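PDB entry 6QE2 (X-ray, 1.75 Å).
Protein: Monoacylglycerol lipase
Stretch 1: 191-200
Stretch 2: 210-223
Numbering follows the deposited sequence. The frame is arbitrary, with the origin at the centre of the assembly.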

# COMPACT_ATOMS: atom_id res chain seq x y z
N ILE A 191 -13.18 -9.86 -5.31
CA ILE A 191 -13.47 -8.72 -4.47
C ILE A 191 -14.97 -8.46 -4.47
O ILE A 191 -15.61 -8.38 -5.53
N LYS A 192 -15.54 -8.30 -3.26
CA LYS A 192 -16.95 -7.98 -3.04
C LYS A 192 -17.18 -6.62 -2.42
O LYS A 192 -18.28 -6.06 -2.57
N ALA A 193 -16.18 -6.06 -1.73
CA ALA A 193 -16.31 -4.76 -1.07
C ALA A 193 -16.06 -3.62 -2.07
O ALA A 193 -15.38 -3.81 -3.07
N PRO A 194 -16.52 -2.41 -1.78
CA PRO A 194 -16.25 -1.28 -2.67
C PRO A 194 -14.76 -0.97 -2.76
O PRO A 194 -14.00 -1.15 -1.81
N VAL A 195 -14.35 -0.47 -3.93
CA VAL A 195 -12.94 -0.25 -4.26
C VAL A 195 -12.74 1.18 -4.73
O VAL A 195 -13.52 1.70 -5.53
N LEU A 196 -11.66 1.81 -4.25
CA LEU A 196 -11.18 3.08 -4.79
C LEU A 196 -9.70 2.93 -5.11
O LEU A 196 -8.90 2.56 -4.24
N LEU A 197 -9.33 3.20 -6.36
CA LEU A 197 -7.94 3.20 -6.80
C LEU A 197 -7.53 4.63 -7.14
O LEU A 197 -8.27 5.34 -7.82
N LEU A 198 -6.34 5.04 -6.68
CA LEU A 198 -5.82 6.38 -6.93
C LEU A 198 -4.43 6.26 -7.55
O LEU A 198 -3.56 5.61 -6.97
N VAL A 199 -4.23 6.89 -8.71
CA VAL A 199 -2.96 6.79 -9.42
C VAL A 199 -2.52 8.16 -9.93
O VAL A 199 -3.35 9.03 -10.23
N GLY A 200 -1.21 8.35 -10.00
CA GLY A 200 -0.62 9.49 -10.70
C GLY A 200 -0.22 9.07 -12.11
O GLY A 200 0.38 8.01 -12.30
N GLY A 210 -1.54 -0.61 -14.59
CA GLY A 210 -1.83 -1.76 -13.76
C GLY A 210 -3.16 -1.56 -13.05
O GLY A 210 -3.95 -2.47 -13.00
N SER A 211 -3.39 -0.38 -12.51
CA SER A 211 -4.66 -0.05 -11.86
C SER A 211 -5.82 0.00 -12.87
O SER A 211 -6.92 -0.42 -12.59
N ARG A 212 -5.54 0.54 -14.05
CA ARG A 212 -6.56 0.62 -15.07
C ARG A 212 -7.00 -0.78 -15.48
O ARG A 212 -8.17 -1.00 -15.69
N ARG A 213 -6.07 -1.72 -15.61
CA ARG A 213 -6.45 -3.08 -15.94
C ARG A 213 -7.26 -3.71 -14.82
O ARG A 213 -8.24 -4.38 -15.05
N LEU A 214 -6.85 -3.47 -13.58
CA LEU A 214 -7.54 -4.02 -12.44
C LEU A 214 -8.97 -3.51 -12.36
O LEU A 214 -9.88 -4.26 -12.08
N PHE A 215 -9.17 -2.24 -12.66
CA PHE A 215 -10.48 -1.64 -12.60
C PHE A 215 -11.43 -2.37 -13.54
O PHE A 215 -12.54 -2.70 -13.18
N GLU A 216 -10.97 -2.64 -14.75
CA GLU A 216 -11.75 -3.38 -15.74
C GLU A 216 -11.95 -4.84 -15.36
O GLU A 216 -12.93 -5.46 -15.73
N GLU A 217 -11.00 -5.40 -14.61
CA GLU A 217 -11.06 -6.79 -14.20
C GLU A 217 -12.00 -7.01 -13.03
O GLU A 217 -12.53 -8.08 -12.85
N LEU A 218 -12.20 -5.98 -12.23
CA LEU A 218 -13.08 -6.10 -11.09
C LEU A 218 -14.52 -6.32 -11.52
O LEU A 218 -14.95 -5.80 -12.54
N LYS A 219 -15.26 -7.08 -10.73
CA LYS A 219 -16.66 -7.35 -11.01
C LYS A 219 -17.58 -6.61 -10.05
O LYS A 219 -18.76 -6.47 -10.31
N VAL A 220 -17.03 -6.17 -8.93
CA VAL A 220 -17.80 -5.40 -7.97
C VAL A 220 -18.28 -4.12 -8.65
O VAL A 220 -17.55 -3.49 -9.43
N LYS A 221 -19.53 -3.74 -8.39
CA LYS A 221 -20.11 -2.60 -9.09
C LYS A 221 -19.61 -1.28 -8.52
O LYS A 221 -19.34 -0.35 -9.29
N ASP A 222 -19.49 -1.18 -7.20
CA ASP A 222 -19.03 0.06 -6.55
C ASP A 222 -17.51 0.10 -6.63
O ASP A 222 -16.79 -0.19 -5.67
N LYS A 223 -17.01 0.44 -7.81
CA LYS A 223 -15.58 0.60 -8.05
C LYS A 223 -15.32 1.97 -8.67
O LYS A 223 -16.12 2.47 -9.47

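This is a mainly apolar contact in which strand 195-200 and the loop before it pack on helix 210-217 and the loop after it, with a single parallel bridge and two waters, burying 588 Å² summed over both sides. Strand and helix run nearly antiparallel, at 158°, with axes 9.3 Å apart at closest approach, a spacing that side chains must fill.

Strand alternation selects them: L197 and V199 point toward the helix, whereas L196 and L198 point away and make no contact. L197 (chi1 m, chi2 t) buries the most area, 80 Å². Its CD1 lies 4.2 Å from L214 CD2 (L214 is t, p), 4.4 Å from F215 CB and 3.6 Å from S211 O. Farther along, V199 (m) places CG1 3.4 Å from OG of S211, whose chi1 is also m.

Beyond the helix, L218 (m, t) turns toward stretch 1: its CD2 is 3.7 Å from I191 CD1, and its CD1 is 3.9 Å from V195 CG1. V220 (p) continues the packing, with CG1 4.3 Å from I191 CG2 and 4.2 Å from V195 CG2. P194 CB lies 3.6 Å from D222 OD2, and P194 CA makes a CA-H...O contact with D222 O at 3.2 Å.

The backbone pairs where V195 bridges K223. V195 N donates to D222 O at 3.0 Å with an angle of 161°, and K223 CA makes a CA-H...O contact with V195 O at 3.4 Å. The extended K223 side chain (p, t, t, t) leads its end away from stretch 1, and its NZ hydrogen-bonds to F215 O at 2.7 Å and L218 O at 3.2 Å.

Waters complete the polar links. Water 1 donates to I191 O (2.8 Å) and accepts from K219 N (2.9 Å); water 2 donates to V195 O and to OD1 of D222 (chi1 t), both at 2.8 Å.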

# COMPACT_ATOMS: atom_id res chain seq x y z
CB ILE A 191 -12.71 -7.47 -4.94
CG1 ILE A 191 -11.19 -7.70 -4.75
CG2 ILE A 191 -13.22 -6.25 -4.13
CD1 ILE A 191 -10.34 -6.51 -4.98
CB LYS A 192 -17.61 -9.04 -2.15
CG LYS A 192 -17.56 -10.45 -2.74
CD LYS A 192 -18.38 -10.49 -4.09
CE LYS A 192 -18.84 -11.91 -4.49
NZ LYS A 192 -17.78 -12.74 -5.15
CB ALA A 193 -15.31 -4.68 0.09
CB PRO A 194 -17.02 -0.12 -2.02
CG PRO A 194 -18.11 -0.79 -1.25
CD PRO A 194 -17.50 -2.06 -0.73
CB VAL A 195 -12.46 -1.24 -5.35
CG1 VAL A 195 -11.05 -0.87 -5.83
CG2 VAL A 195 -12.53 -2.67 -4.86
CB LEU A 196 -11.39 4.23 -3.79
CG LEU A 196 -10.74 5.57 -4.13
CD1 LEU A 196 -11.30 6.15 -5.44
CD2 LEU A 196 -10.92 6.56 -2.97
CB LEU A 197 -7.76 2.30 -8.03
CG LEU A 197 -8.29 0.88 -7.88
CD1 LEU A 197 -8.19 0.15 -9.22
CD2 LEU A 197 -7.51 0.11 -6.82
CB LEU A 198 -5.75 7.21 -5.65
CG LEU A 198 -7.00 7.30 -4.78
CD1 LEU A 198 -6.73 6.61 -3.46
CD2 LEU A 198 -7.40 8.74 -4.54
CB VAL A 199 -3.02 5.79 -10.59
CG1 VAL A 199 -3.29 4.39 -10.07
CG2 VAL A 199 -4.09 6.21 -11.59
CB SER A 211 -4.58 1.24 -11.06
OG SER A 211 -3.95 1.02 -9.83
CB ARG A 212 -6.09 1.42 -16.29
CG ARG A 212 -5.64 2.83 -15.97
CD ARG A 212 -5.39 3.66 -17.22
NE ARG A 212 -4.80 4.95 -16.91
CZ ARG A 212 -3.53 5.26 -17.14
NH1 ARG A 212 -2.73 4.39 -17.71
NH2 ARG A 212 -3.07 6.45 -16.82
CB ARG A 213 -5.25 -3.96 -16.22
CG ARG A 213 -4.42 -3.56 -17.42
CD ARG A 213 -5.18 -3.64 -18.72
NE ARG A 213 -5.67 -2.33 -19.10
CZ ARG A 213 -6.94 -2.04 -19.29
NH1 ARG A 213 -7.30 -0.80 -19.61
NH2 ARG A 213 -7.86 -2.99 -19.18
CB LEU A 214 -6.82 -3.71 -11.13
CG LEU A 214 -7.51 -4.33 -9.92
CD1 LEU A 214 -7.40 -5.83 -9.94
CD2 LEU A 214 -6.94 -3.78 -8.63
CB PHE A 215 -10.37 -0.18 -12.99
CG PHE A 215 -11.67 0.56 -12.97
CD1 PHE A 215 -12.15 1.08 -11.79
CD2 PHE A 215 -12.39 0.74 -14.12
CE1 PHE A 215 -13.34 1.76 -11.77
CE2 PHE A 215 -13.59 1.42 -14.10
CZ PHE A 215 -14.06 1.93 -12.92
CB GLU A 216 -11.18 -3.17 -17.13
CG GLU A 216 -10.84 -1.71 -17.34
CD GLU A 216 -10.72 -1.27 -18.77
OE1 GLU A 216 -10.21 -2.04 -19.60
OE2 GLU A 216 -11.11 -0.13 -19.06
CB GLU A 217 -9.66 -7.29 -13.84
CG GLU A 217 -8.80 -7.60 -15.05
CD GLU A 217 -7.32 -7.54 -14.74
OE1 GLU A 217 -6.52 -7.92 -15.60
OE2 GLU A 217 -6.96 -7.11 -13.64
CB LEU A 218 -13.03 -4.84 -10.24
CG LEU A 218 -11.75 -4.50 -9.50
CD1 LEU A 218 -11.83 -3.06 -9.02
CD2 LEU A 218 -11.52 -5.44 -8.33
CB LYS A 219 -16.95 -8.84 -10.98
CG LYS A 219 -16.48 -9.57 -12.22
CD LYS A 219 -17.02 -8.95 -13.49
CE LYS A 219 -16.04 -9.07 -14.64
NZ LYS A 219 -15.32 -7.78 -14.86
CB VAL A 220 -16.97 -5.11 -6.71
CG1 VAL A 220 -15.74 -4.25 -7.05
CG2 VAL A 220 -17.81 -4.44 -5.63
CB LYS A 221 -21.63 -2.69 -9.06
CG LYS A 221 -22.15 -3.92 -9.79
CD LYS A 221 -23.65 -4.09 -9.68
CE LYS A 221 -24.11 -5.26 -10.53
NZ LYS A 221 -23.18 -6.42 -10.40
CB ASP A 222 -19.54 0.13 -5.12
CG ASP A 222 -19.32 1.50 -4.48
OD1 ASP A 222 -18.65 2.35 -5.09
OD2 ASP A 222 -19.83 1.72 -3.37
CB LYS A 223 -15.04 -0.51 -8.96
CG LYS A 223 -15.74 -0.59 -10.30
CD LYS A 223 -15.19 -1.72 -11.15
CE LYS A 223 -15.73 -1.64 -12.56
NZ LYS A 223 -15.23 -2.76 -13.42
O HOH W 1 -14.50 -7.86 -8.02
O HOH W 2 -15.95 2.98 -5.38